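Local atomic coordinates of cell wall binding protein cwp8 (Peptoclostridium difficile, PDB entry 5J6Q), a protein that probably anchors itself noncovalently in the bacterial cell wall through three CWB2 modules, as a component of the S-layer. Residues Asp414-Ala419 and Gly441-Val446; Met431-Arg436 and Asn507-Gly512; Leu464-Gly469 and Asn488-Leu493; Thr501-Ile506 and Lys556-Val561; Lys515-Lys520 and Pro538-Ser543. One frame throughout, in Å; residues are numbered along the deposited sequence.

Contact 1: residues Asp414-Ala419 and Gly441-Val446; sequences DTFKTA and GAPIIV
F416 and P443 carry this contact. The proline lies over one face of the phenylalanine ring in a CH-pi interaction, with P443 CD 3.7 Å from the ring centroid of F416 and 22° off the ring normal. CD is shifted toward the rim, where F416 CD1 lies 3.5 Å from P443 CD, and P443 CG carries the overlap on to CE1 and CZ. Proline suits the place because its CD hydrogens, next to the amide nitrogen, are slightly electron-poor and meet a pi cloud well. A chi1 of 61° puts F416 CG between the backbone N and the carbonyl carbon, and from there the ring meets P443. Its CB touches the carbonyl of G441, F416 CB to G441 O being 3.5 Å; the positive phi of G441 is easily reached by a residue without CB. Further along, T418 O receives a CA-H...O contact from A442 CA at 3.3 Å. T418 OG1, anti to its backbone N (chi1 155°), lies against A442 CB at 3.5 Å. A419 CB ends the patch 3.9 Å from P443 CG, where a methyl is bulk enough. The two segments lie on the neighbouring parallel strands 418-423 and 444-447, joined by backbone bonds of P443 and I445 to F420, with helix 401-410 touching P443 through A409 and helix 434-438 touching A442 through A437.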
# COMPACT_ATOMS: atom_id res chain seq x y z
N ASP A 414 -4.74 3.49 46.16
CA ASP A 414 -5.17 4.74 46.80
C ASP A 414 -4.09 5.82 46.85
O ASP A 414 -4.34 6.93 47.33
CB ASP A 414 -5.61 4.45 48.24
CG ASP A 414 -4.61 3.60 48.99
OD1 ASP A 414 -4.98 2.48 49.41
OD2 ASP A 414 -3.45 4.05 49.15
N THR A 415 -2.89 5.52 46.37
CA THR A 415 -1.77 6.46 46.39
C THR A 415 -1.92 7.56 45.33
O THR A 415 -0.98 8.34 45.12
CB THR A 415 -0.50 5.66 46.14
OG1 THR A 415 -0.75 4.76 45.05
CG2 THR A 415 -0.09 4.85 47.37
N PHE A 416 -3.10 7.64 44.69
CA PHE A 416 -3.34 8.61 43.62
C PHE A 416 -3.76 9.95 44.15
O PHE A 416 -4.51 10.02 45.12
CB PHE A 416 -4.43 8.08 42.67
CG PHE A 416 -5.75 7.85 43.37
CD1 PHE A 416 -6.71 8.85 43.41
CD2 PHE A 416 -6.04 6.64 43.97
CE1 PHE A 416 -7.93 8.64 44.04
CE2 PHE A 416 -7.25 6.43 44.60
CZ PHE A 416 -8.19 7.43 44.64
N LYS A 417 -3.29 11.02 43.52
CA LYS A 417 -3.61 12.39 43.97
C LYS A 417 -4.69 13.07 43.12
O LYS A 417 -5.08 14.21 43.39
CB LYS A 417 -2.33 13.26 43.93
CG LYS A 417 -2.04 13.84 42.55
CD LYS A 417 -1.60 15.30 42.61
CE LYS A 417 -2.57 16.15 43.40
NZ LYS A 417 -3.23 17.17 42.55
N THR A 418 -5.16 12.39 42.08
CA THR A 418 -6.17 12.95 41.21
C THR A 418 -7.31 11.99 40.96
O THR A 418 -7.16 10.76 41.00
CB THR A 418 -5.50 13.37 39.87
OG1 THR A 418 -6.48 13.35 38.84
CG2 THR A 418 -4.39 12.42 39.45
N ALA A 419 -8.49 12.58 40.75
CA ALA A 419 -9.67 11.80 40.43
C ALA A 419 -10.58 12.65 39.54
O ALA A 419 -10.57 13.89 39.62
CB ALA A 419 -10.37 11.38 41.69
N GLY A 441 -3.13 7.00 37.10
CA GLY A 441 -3.75 6.27 38.18
C GLY A 441 -4.99 6.96 38.74
O GLY A 441 -5.54 6.54 39.76
N ALA A 442 -5.46 8.00 38.05
CA ALA A 442 -6.65 8.74 38.44
C ALA A 442 -7.93 8.00 38.16
O ALA A 442 -8.17 7.55 37.03
CB ALA A 442 -6.68 10.08 37.74
N PRO A 443 -8.77 7.76 39.18
CA PRO A 443 -10.02 7.08 38.92
C PRO A 443 -10.98 8.00 38.18
O PRO A 443 -10.85 9.24 38.18
CB PRO A 443 -10.52 6.69 40.32
CG PRO A 443 -9.77 7.59 41.26
CD PRO A 443 -8.46 7.80 40.62
N ILE A 444 -12.00 7.38 37.59
CA ILE A 444 -12.98 8.13 36.88
C ILE A 444 -14.23 7.73 37.58
O ILE A 444 -14.67 6.60 37.42
CB ILE A 444 -13.02 7.73 35.37
CG1 ILE A 444 -11.79 8.30 34.61
CG2 ILE A 444 -14.31 8.22 34.77
CD1 ILE A 444 -11.66 7.64 33.21
N ILE A 445 -14.81 8.66 38.31
CA ILE A 445 -15.99 8.33 39.07
C ILE A 445 -17.15 8.82 38.29
O ILE A 445 -17.17 9.98 37.86
CB ILE A 445 -15.84 9.02 40.46
CG1 ILE A 445 -14.55 8.51 41.20
CG2 ILE A 445 -17.09 8.77 41.29
CD1 ILE A 445 -14.56 6.95 41.37
N VAL A 446 -18.11 7.97 38.10
CA VAL A 446 -19.31 8.25 37.37
C VAL A 446 -20.39 8.50 38.45
O VAL A 446 -20.51 7.67 39.35
CB VAL A 446 -19.64 7.02 36.54
CG1 VAL A 446 -20.93 7.23 35.74
CG2 VAL A 446 -18.48 6.68 35.60

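Contact 2: residues Met431-Arg436 and Asn507-Gly512; sequences MSISAR and NKYYAG
R436 lies across the ring of Y509 where two CWB2 modules of the chain meet, the start of helix 434-438 facing the end of helix 498-509. The two side chains cross at about a right angle, yet their flat groups are only 29° apart, so the guanidinium leans over the ring. R436 CG stands 4.1 Å from the ring centroid of Y509, almost on the ring normal, in a CH-pi contact, and R436 CZ comes within 3.3 Å of Y509 CD2, which sits over the guanidinium's centre. Arginine suits this place because its long aliphatic part covers the ring before the charged plane arrives; a bend at chi2 (70°) sets CD over the ring of Y509. K508 CG covers the opposite face of Y509, and I433 CD1 approaches obliquely, 3.5 Å from Y509 CE1. Beyond the ring, Y509 OH makes a weak hydrogen bond to E465 OE2.

Y510 approaches the first turn of the helix, its hydroxyl against two aliphatic carbons: A435 CB is 3.7 Å from Y510 OH and R436 CB 3.5 Å from the same oxygen. A small alanine lets the phenol come this close to the helix. R436 N and Y510 OH are linked through a water lying in the plane of the Y510 ring at its edge. That water donates to S432 O at 2.7 Å, accepts from R436 N at 2.9 Å and lies 3.0 Å from Y510 OH.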
# COMPACT_ATOMS: atom_id res chain seq x y z
N MET A 431 -14.86 10.14 27.71
CA MET A 431 -13.85 9.47 26.91
C MET A 431 -12.63 10.32 26.61
O MET A 431 -11.57 9.81 26.38
CB MET A 431 -14.47 9.15 25.59
CG MET A 431 -13.67 8.28 24.83
SD MET A 431 -13.75 6.61 25.58
CE MET A 431 -15.53 6.37 25.53
N SER A 432 -12.81 11.60 26.56
CA SER A 432 -11.77 12.55 26.31
C SER A 432 -10.67 12.61 27.44
O SER A 432 -9.50 12.99 27.19
CB SER A 432 -12.46 13.90 26.11
OG SER A 432 -12.87 14.10 24.77
N ILE A 433 -11.04 12.19 28.65
CA ILE A 433 -10.12 12.22 29.80
C ILE A 433 -9.61 10.83 30.14
O ILE A 433 -8.78 10.72 31.02
CB ILE A 433 -10.94 12.91 30.96
CG1 ILE A 433 -10.01 13.53 32.01
CG2 ILE A 433 -11.87 11.88 31.64
CD1 ILE A 433 -8.90 14.45 31.44
N SER A 434 -10.06 9.72 29.45
CA SER A 434 -9.52 8.39 29.75
C SER A 434 -8.00 8.29 29.63
O SER A 434 -7.42 7.75 30.54
CB SER A 434 -10.18 7.34 28.85
OG SER A 434 -11.53 7.18 29.30
N ALA A 435 -7.35 8.80 28.55
CA ALA A 435 -5.90 8.61 28.46
C ALA A 435 -5.21 9.30 29.65
O ALA A 435 -4.39 8.71 30.26
CB ALA A 435 -5.37 9.22 27.15
N ARG A 436 -5.59 10.56 29.93
CA ARG A 436 -4.96 11.35 30.98
C ARG A 436 -5.12 10.65 32.30
O ARG A 436 -4.11 10.56 33.03
CB ARG A 436 -5.59 12.75 31.00
CG ARG A 436 -5.32 13.51 32.25
CD ARG A 436 -3.82 13.86 32.22
NE ARG A 436 -3.43 14.60 33.41
CZ ARG A 436 -2.34 15.38 33.47
NH1 ARG A 436 -2.05 16.02 34.59
NH2 ARG A 436 -1.53 15.51 32.40
N ASN A 507 -6.37 21.09 25.34
CA ASN A 507 -5.69 22.39 25.63
C ASN A 507 -5.08 22.39 27.03
O ASN A 507 -4.05 22.97 27.28
CB ASN A 507 -6.68 23.50 25.55
CG ASN A 507 -6.17 24.94 25.73
OD1 ASN A 507 -5.23 25.43 25.06
ND2 ASN A 507 -6.80 25.72 26.55
N LYS A 508 -5.73 21.73 27.93
CA LYS A 508 -5.26 21.75 29.29
C LYS A 508 -4.14 20.80 29.60
O LYS A 508 -3.22 21.18 30.31
CB LYS A 508 -6.41 21.45 30.24
CG LYS A 508 -5.90 21.52 31.71
CD LYS A 508 -7.13 21.42 32.76
CE LYS A 508 -6.51 21.35 34.15
NZ LYS A 508 -7.10 22.37 35.04
N TYR A 509 -4.16 19.61 29.06
CA TYR A 509 -3.15 18.69 29.49
C TYR A 509 -2.06 18.28 28.54
O TYR A 509 -1.22 17.51 29.02
CB TYR A 509 -3.85 17.39 29.83
CG TYR A 509 -4.80 17.53 31.01
CD1 TYR A 509 -6.16 17.34 30.85
CD2 TYR A 509 -4.32 17.77 32.29
CE1 TYR A 509 -7.04 17.38 31.93
CE2 TYR A 509 -5.18 17.79 33.39
CZ TYR A 509 -6.53 17.59 33.21
OH TYR A 509 -7.37 17.55 34.27
N TYR A 510 -2.05 18.72 27.25
CA TYR A 510 -1.12 18.03 26.39
C TYR A 510 -0.11 18.86 25.72
O TYR A 510 0.46 18.40 24.73
CB TYR A 510 -1.94 17.23 25.35
CG TYR A 510 -2.56 16.00 26.00
CD1 TYR A 510 -3.89 15.97 26.35
CD2 TYR A 510 -1.78 14.87 26.25
CE1 TYR A 510 -4.44 14.84 26.96
CE2 TYR A 510 -2.30 13.75 26.85
CZ TYR A 510 -3.67 13.74 27.21
OH TYR A 510 -4.19 12.62 27.81
N ALA A 511 0.19 20.08 26.25
CA ALA A 511 1.22 20.90 25.68
C ALA A 511 2.51 20.00 25.59
O ALA A 511 2.79 19.24 26.53
CB ALA A 511 1.47 22.14 26.59
N GLY A 512 3.26 20.08 24.51
CA GLY A 512 4.45 19.26 24.45
C GLY A 512 4.28 17.79 24.05
O GLY A 512 5.31 17.13 23.90
O HOH W 1 -7.15 12.14 28.10

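Contact 3: residues Leu464-Gly469 and Asn488-Leu493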
# COMPACT_ATOMS: atom_id res chain seq x y z
N LEU A 464 -9.82 16.94 42.73
CA LEU A 464 -10.80 16.48 41.78
C LEU A 464 -11.01 17.41 40.57
O LEU A 464 -10.77 18.62 40.63
CB LEU A 464 -12.13 16.29 42.55
CG LEU A 464 -12.00 15.41 43.80
CD1 LEU A 464 -13.14 15.65 44.82
CD2 LEU A 464 -11.98 13.96 43.35
N GLU A 465 -11.45 16.84 39.46
CA GLU A 465 -11.72 17.60 38.23
C GLU A 465 -13.01 17.05 37.65
O GLU A 465 -13.22 15.84 37.67
CB GLU A 465 -10.55 17.49 37.24
CG GLU A 465 -10.78 18.25 35.94
CD GLU A 465 -9.93 19.53 35.82
OE1 GLU A 465 -10.53 20.60 35.63
OE2 GLU A 465 -8.69 19.48 35.91
N ILE A 466 -13.89 17.93 37.19
CA ILE A 466 -15.15 17.50 36.60
C ILE A 466 -15.08 17.63 35.08
O ILE A 466 -14.53 18.62 34.59
CB ILE A 466 -16.30 18.35 37.15
CG1 ILE A 466 -16.20 18.44 38.69
CG2 ILE A 466 -17.62 17.70 36.73
CD1 ILE A 466 -17.41 19.12 39.36
N VAL A 467 -15.65 16.65 34.35
CA VAL A 467 -15.65 16.63 32.88
C VAL A 467 -17.11 16.46 32.45
O VAL A 467 -17.70 15.41 32.64
CB VAL A 467 -14.71 15.52 32.28
CG1 VAL A 467 -14.75 15.57 30.73
CG2 VAL A 467 -13.27 15.73 32.73
N GLY A 468 -17.69 17.51 31.86
CA GLY A 468 -19.10 17.48 31.47
C GLY A 468 -19.74 18.78 31.97
O GLY A 468 -19.25 19.41 32.90
N GLY A 469 -20.82 19.20 31.33
CA GLY A 469 -21.54 20.40 31.72
C GLY A 469 -22.45 20.12 32.92
O GLY A 469 -22.52 19.00 33.42
N ASN A 488 -9.92 23.07 48.20
CA ASN A 488 -11.24 23.71 48.18
C ASN A 488 -11.49 24.40 46.85
O ASN A 488 -11.96 25.53 46.80
CB ASN A 488 -11.35 24.72 49.33
CG ASN A 488 -11.55 24.08 50.68
OD1 ASN A 488 -11.58 24.78 51.69
ND2 ASN A 488 -11.68 22.76 50.80
N LYS A 489 -11.18 23.69 45.76
CA LYS A 489 -11.35 24.21 44.40
C LYS A 489 -11.42 23.07 43.38
O LYS A 489 -10.52 22.23 43.34
CB LYS A 489 -10.17 25.14 44.06
CG LYS A 489 -10.30 25.78 42.68
CD LYS A 489 -9.03 26.53 42.32
N VAL A 490 -12.47 23.05 42.55
CA VAL A 490 -12.63 22.02 41.54
C VAL A 490 -12.97 22.65 40.21
O VAL A 490 -14.01 23.28 40.07
CB VAL A 490 -13.72 21.01 41.97
CG1 VAL A 490 -13.96 19.99 40.86
CG2 VAL A 490 -13.32 20.30 43.25
N GLU A 491 -12.08 22.50 39.25
CA GLU A 491 -12.31 23.01 37.91
C GLU A 491 -13.22 22.05 37.13
O GLU A 491 -13.26 20.85 37.40
CB GLU A 491 -10.97 23.19 37.18
CG GLU A 491 -11.08 23.89 35.83
CD GLU A 491 -9.72 24.10 35.18
OE1 GLU A 491 -9.67 24.23 33.94
OE2 GLU A 491 -8.70 24.13 35.91
N ARG A 492 -13.97 22.61 36.18
CA ARG A 492 -14.86 21.88 35.31
C ARG A 492 -14.41 22.12 33.86
O ARG A 492 -14.26 23.26 33.45
CB ARG A 492 -16.30 22.38 35.55
CG ARG A 492 -17.30 22.00 34.45
CD ARG A 492 -18.68 22.65 34.70
NE ARG A 492 -19.25 22.38 36.02
CZ ARG A 492 -20.10 21.38 36.28
NH1 ARG A 492 -20.60 21.22 37.50
NH2 ARG A 492 -20.44 20.52 35.32
N LEU A 493 -14.16 21.07 33.11
CA LEU A 493 -13.82 21.14 31.68
C LEU A 493 -15.18 20.79 30.97
O LEU A 493 -15.61 19.65 31.09
CB LEU A 493 -12.71 20.12 31.26
CG LEU A 493 -11.31 20.70 31.07
CD1 LEU A 493 -10.76 21.45 32.30
CD2 LEU A 493 -10.40 19.56 30.77
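I466 and R492 pair as parallel neighbours in a beta-alpha-beta unit, strand 463-467 and edge strand 491-493 being joined through helix 475-484. I466 grips the other strand twice: its N donates to E491 O at 3.0 Å, essentially straight, and its O accepts from L493 N at 2.9 Å. G468 N then donates to L493 O at 3.1 Å. R492 adds a side-chain bond: a bend at chi3 (-54°) folds NE back from the extended path, and NH2 bonds to G468 O at 2.9 Å, bent (138°). I466 CG2 lies over one face of this guanidinium, and NH1 is held by E478 and V473 O. Branched I466 also meets V490 tightly, CG1 to CG1 at 3.5 Å.

On the face with V467 and L493, E465 and E491 lie side by side, E465 OE1 4.0 Å from E491 OE2 with their carboxylates 76° apart. The repulsion is probably eased by K508, which forms a salt bridge to E491 and a long, weak ion pair with E465. L493 packs there on helix 498-509, while I466 faces helix 475-484. Helices on both sides of a parallel sheet give the layered alpha/beta plan consistent with the toprim fold.

Contact 4: residues Thr501-Ile506 and Lys556-Val561. With SO4 (sulfate ion), chain B.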
# COMPACT_ATOMS: atom_id res chain seq x y z
N THR A 501 -15.53 19.80 24.21
CA THR A 501 -14.89 19.21 25.43
C THR A 501 -13.54 18.56 25.12
O THR A 501 -12.57 18.70 25.90
CB THR A 501 -15.81 18.16 25.99
OG1 THR A 501 -17.08 18.80 26.29
CG2 THR A 501 -15.23 17.43 27.19
N ASN A 502 -13.49 17.78 24.02
CA ASN A 502 -12.25 17.13 23.64
C ASN A 502 -11.23 18.21 23.45
O ASN A 502 -10.11 18.05 24.01
CB ASN A 502 -12.40 16.33 22.38
CG ASN A 502 -11.24 15.52 21.96
OD1 ASN A 502 -10.72 15.71 20.80
ND2 ASN A 502 -10.83 14.58 22.76
N ALA A 503 -11.55 19.32 22.70
CA ALA A 503 -10.57 20.41 22.56
C ALA A 503 -10.14 20.94 23.94
O ALA A 503 -8.92 21.16 24.11
CB ALA A 503 -11.09 21.61 21.70
N LYS A 504 -11.08 21.19 24.94
CA LYS A 504 -10.56 21.67 26.29
C LYS A 504 -9.65 20.72 27.02
O LYS A 504 -8.68 21.18 27.65
CB LYS A 504 -11.74 22.08 27.20
CG LYS A 504 -12.42 23.32 26.57
CD LYS A 504 -13.82 23.65 27.14
CE LYS A 504 -13.99 25.19 27.19
NZ LYS A 504 -15.01 25.53 28.25
N VAL A 505 -9.91 19.35 26.96
CA VAL A 505 -8.98 18.42 27.62
C VAL A 505 -7.58 18.53 26.97
O VAL A 505 -6.53 18.55 27.68
CB VAL A 505 -9.58 16.99 27.41
CG1 VAL A 505 -8.58 15.86 27.84
CG2 VAL A 505 -10.81 16.86 28.27
N ILE A 506 -7.57 18.55 25.61
CA ILE A 506 -6.31 18.63 24.89
C ILE A 506 -5.60 19.97 25.26
O ILE A 506 -4.39 19.98 25.53
CB ILE A 506 -6.48 18.50 23.34
CG1 ILE A 506 -6.84 17.05 22.87
CG2 ILE A 506 -5.13 18.91 22.72
CD1 ILE A 506 -7.73 17.00 21.53
N LYS A 556 -13.59 23.64 14.71
CA LYS A 556 -12.70 24.77 14.77
C LYS A 556 -12.04 24.79 16.13
O LYS A 556 -10.79 24.99 16.19
CB LYS A 556 -13.51 26.09 14.50
CG LYS A 556 -13.65 26.32 13.00
CD LYS A 556 -14.05 27.77 12.66
CE LYS A 556 -15.48 28.08 13.05
NZ LYS A 556 -16.47 27.59 12.04
N SER A 557 -12.81 24.59 17.21
CA SER A 557 -12.21 24.56 18.58
C SER A 557 -11.05 23.49 18.66
O SER A 557 -9.98 23.72 19.25
CB SER A 557 -13.30 24.28 19.61
OG SER A 557 -13.78 22.96 19.33
N GLN A 558 -11.24 22.31 18.00
CA GLN A 558 -10.19 21.29 17.95
C GLN A 558 -9.04 21.69 17.08
O GLN A 558 -7.86 21.50 17.48
CB GLN A 558 -10.73 19.94 17.42
CG GLN A 558 -11.61 19.23 18.52
CD GLN A 558 -12.36 17.99 17.83
OE1 GLN A 558 -12.80 18.10 16.73
NE2 GLN A 558 -12.32 16.75 18.44
N GLU A 559 -9.34 22.28 15.92
CA GLU A 559 -8.29 22.71 15.02
C GLU A 559 -7.27 23.77 15.80
O GLU A 559 -6.06 23.65 15.70
CB GLU A 559 -8.95 23.42 13.84
CG GLU A 559 -9.11 22.58 12.57
CD GLU A 559 -9.65 23.51 11.40
OE1 GLU A 559 -9.17 24.63 11.32
OE2 GLU A 559 -10.56 23.11 10.60
N GLU A 560 -7.83 24.75 16.51
CA GLU A 560 -7.09 25.74 17.24
C GLU A 560 -6.23 25.12 18.34
O GLU A 560 -5.08 25.49 18.39
CB GLU A 560 -8.04 26.74 17.81
CG GLU A 560 -8.39 27.74 16.71
CD GLU A 560 -9.55 28.74 17.11
OE1 GLU A 560 -9.73 29.04 18.28
OE2 GLU A 560 -10.22 29.22 16.24
N VAL A 561 -6.76 24.17 19.22
CA VAL A 561 -5.94 23.57 20.24
C VAL A 561 -4.88 22.66 19.70
O VAL A 561 -3.75 22.58 20.31
CB VAL A 561 -6.70 22.83 21.38
CG1 VAL A 561 -7.88 23.71 21.87
CG2 VAL A 561 -7.14 21.48 20.93
S SO4 B . -16.91 25.05 15.72
O1 SO4 B . -17.11 26.58 15.62
O2 SO4 B . -16.61 24.48 14.31
O3 SO4 B . -18.19 24.44 16.22
O4 SO4 B . -15.81 24.75 16.82
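The side-chain amides of N502 and Q558 meet at about a right angle, their planes 78° apart. Q558 NE2 donates to N502 OD1 at 3.0 Å; the acceptor lies close to the plane of the Q558 amide, whereas the donor is tilted 23° from that of N502. Amides suit this buried place because each can donate and accept. Q558 NE2 also reaches L549 O, and N502 OD1 also accepts from L549 N, while N502 ND2 serves S432 and I547 O. Both helices are thereby tied to strand 547-549. N502 CG, anti to its backbone N, carries the amide toward Q558.

Next to the amides, the helices press together at A503, whose CB is 3.4 Å from S557 O; a methyl permits this closeness. V561 fills the next turn, its CG1 3.8 Å from A503 CB and its CG2 3.7 Å from I506 CG2. At the start of helix 556-565 a sulfate, probably from the crystallisation liquor, accepts from K556 N through O2 at 3.2 Å and from S557 N through O4 at 3.0 Å, as anions often do at exposed helix amino ends. With axes 8.4 Å apart and 15° from parallel, the segments show the side-by-side helix packing against a parallel sheet that belongs to an alpha/beta fold, here in a CWB2 module.

Contact 5: residues Lys515-Lys520 and Pro538-Ser543; sequences KAYVAK and PLAASS. With SO4 (sulfate ion), chain H.
Y517 lies between strand and helix in the beta-alpha-beta unit of strand 516-519, helix 531-542 and strand 547-549, with A540 over one face of its ring. A540 CA stands 4.0 Å from the ring centroid of Y517, offset toward the rim, in a CH-pi contact, and A540 CB adds a touch on CD1 at 3.8 Å. Alanine suits the helix here because a small residue lets the aromatic plane rest close to the backbone. L539 crosses the tyrosine at about a right angle and brings CD2 obliquely to Y517 CE2, 3.5 Å away. At the ring's edge, in its plane, S543 OG lies 2.8 Å from Y517 OH, and the two hydroxyls share a hydrogen bond. K515 NZ also donates to S543 OG, at 3.1 Å, so one small hydroxyl joins a phenol and an ammonium.

S543 is placed for this by leaving the helical path just after helix 531-542, while its N still bonds back to L539 O; OG lies anti to the carbonyl carbon (chi1 -57°). The backbone of Y517 is held in the sheet by bonds to P546 and V548, and its ring also touches V573 of strand 572-575. L539 packs outward on V301 and R305 of helix 294-305. A sulfate, probably from the crystallisation liquor, gathers the charged ends: K571 NZ binds it too, and K515 NZ donates to sulfate O3 at 2.7 Å.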
# COMPACT_ATOMS: atom_id res chain seq x y z
N LYS A 515 2.98 12.82 20.30
CA LYS A 515 2.14 11.97 19.47
C LYS A 515 0.69 12.41 19.60
O LYS A 515 0.29 13.03 20.64
CB LYS A 515 2.21 10.51 19.95
CG LYS A 515 2.82 9.56 18.96
CD LYS A 515 2.70 8.14 19.53
CE LYS A 515 3.84 7.22 19.24
NZ LYS A 515 3.70 6.06 20.14
N ALA A 516 -0.11 12.05 18.59
CA ALA A 516 -1.55 12.33 18.67
C ALA A 516 -2.23 11.05 18.20
O ALA A 516 -1.79 10.42 17.19
CB ALA A 516 -1.96 13.53 17.74
N TYR A 517 -3.18 10.62 18.93
CA TYR A 517 -3.99 9.51 18.49
C TYR A 517 -5.39 10.09 18.01
O TYR A 517 -5.81 11.15 18.51
CB TYR A 517 -4.24 8.63 19.69
CG TYR A 517 -3.03 7.77 20.05
CD1 TYR A 517 -1.96 8.31 20.74
CD2 TYR A 517 -2.96 6.44 19.68
CE1 TYR A 517 -0.85 7.54 21.06
CE2 TYR A 517 -1.85 5.66 19.99
CZ TYR A 517 -0.80 6.22 20.68
OH TYR A 517 0.32 5.50 20.94
N VAL A 518 -6.15 9.40 17.12
CA VAL A 518 -7.51 9.99 16.74
C VAL A 518 -8.52 8.82 16.66
O VAL A 518 -8.13 7.74 16.20
CB VAL A 518 -7.35 10.78 15.39
CG1 VAL A 518 -6.71 9.97 14.28
CG2 VAL A 518 -8.69 11.31 14.90
N ALA A 519 -9.79 9.02 17.12
CA ALA A 519 -10.73 7.94 17.10
C ALA A 519 -12.15 8.46 16.87
O ALA A 519 -12.39 9.63 17.09
CB ALA A 519 -10.66 7.25 18.47
N LYS A 520 -13.11 7.62 16.51
CA LYS A 520 -14.49 8.21 16.20
C LYS A 520 -15.08 8.77 17.34
O LYS A 520 -14.92 8.24 18.43
CB LYS A 520 -15.33 7.07 15.65
CG LYS A 520 -14.79 6.77 14.27
CD LYS A 520 -15.71 5.77 13.52
CE LYS A 520 -15.39 4.39 13.90
NZ LYS A 520 -16.48 3.56 13.46
N PRO A 538 -5.37 3.30 27.17
CA PRO A 538 -4.11 2.93 27.91
C PRO A 538 -2.96 3.03 26.98
O PRO A 538 -1.81 3.27 27.40
CB PRO A 538 -4.37 1.47 28.39
CG PRO A 538 -5.83 1.11 27.79
CD PRO A 538 -6.48 2.40 27.51
N LEU A 539 -3.23 2.80 25.64
CA LEU A 539 -2.17 2.93 24.68
C LEU A 539 -1.76 4.41 24.57
O LEU A 539 -0.54 4.74 24.68
CB LEU A 539 -2.61 2.31 23.37
CG LEU A 539 -1.75 2.75 22.19
CD1 LEU A 539 -0.37 2.14 22.31
CD2 LEU A 539 -2.31 2.26 20.89
N ALA A 540 -2.74 5.31 24.40
CA ALA A 540 -2.38 6.73 24.37
C ALA A 540 -1.75 7.13 25.75
O ALA A 540 -0.83 7.94 25.73
CB ALA A 540 -3.58 7.59 24.13
N ALA A 541 -2.25 6.56 26.92
CA ALA A 541 -1.62 6.88 28.22
C ALA A 541 -0.12 6.49 28.19
O ALA A 541 0.73 7.31 28.60
CB ALA A 541 -2.29 6.10 29.35
N SER A 542 0.20 5.26 27.71
CA SER A 542 1.65 4.79 27.63
C SER A 542 2.47 5.76 26.79
O SER A 542 3.65 5.95 27.00
CB SER A 542 1.73 3.40 26.99
OG SER A 542 1.19 2.43 27.88
N SER A 543 1.85 6.41 25.80
CA SER A 543 2.62 7.39 25.00
C SER A 543 2.46 8.85 25.54
O SER A 543 2.85 9.76 24.81
CB SER A 543 2.15 7.36 23.52
OG SER A 543 2.24 6.08 22.90
S SO4 H . 1.29 3.63 18.32
O1 SO4 H . -0.09 4.10 18.48
O2 SO4 H . 1.35 2.75 16.99
O3 SO4 H . 2.37 4.67 18.22
O4 SO4 H . 1.33 2.93 19.58

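How the contacts relate
Contacts 1 and 3 share one parallel sheet, where A419 O lies 3.1 Å from E465 N, a probable hydrogen bond. Contact 2 is the hub. It packs on contact 1 with S434 OG 3.9 Å from I444 CD1, on contact 3 with K508 CD 3.7 Å from L493 CD1, and on contact 5 with A435 CB 3.9 Å from A540 CB, and it meets contact 4 through S432 OG and N502 ND2, 2.9 Å apart. Its centre is about 10 Å from those of contacts 4 and 5. Contact 5 is nested within the chain loop closed by contact 4, yet their nearest atoms stay about 7 Å apart, and each has its own sulfate.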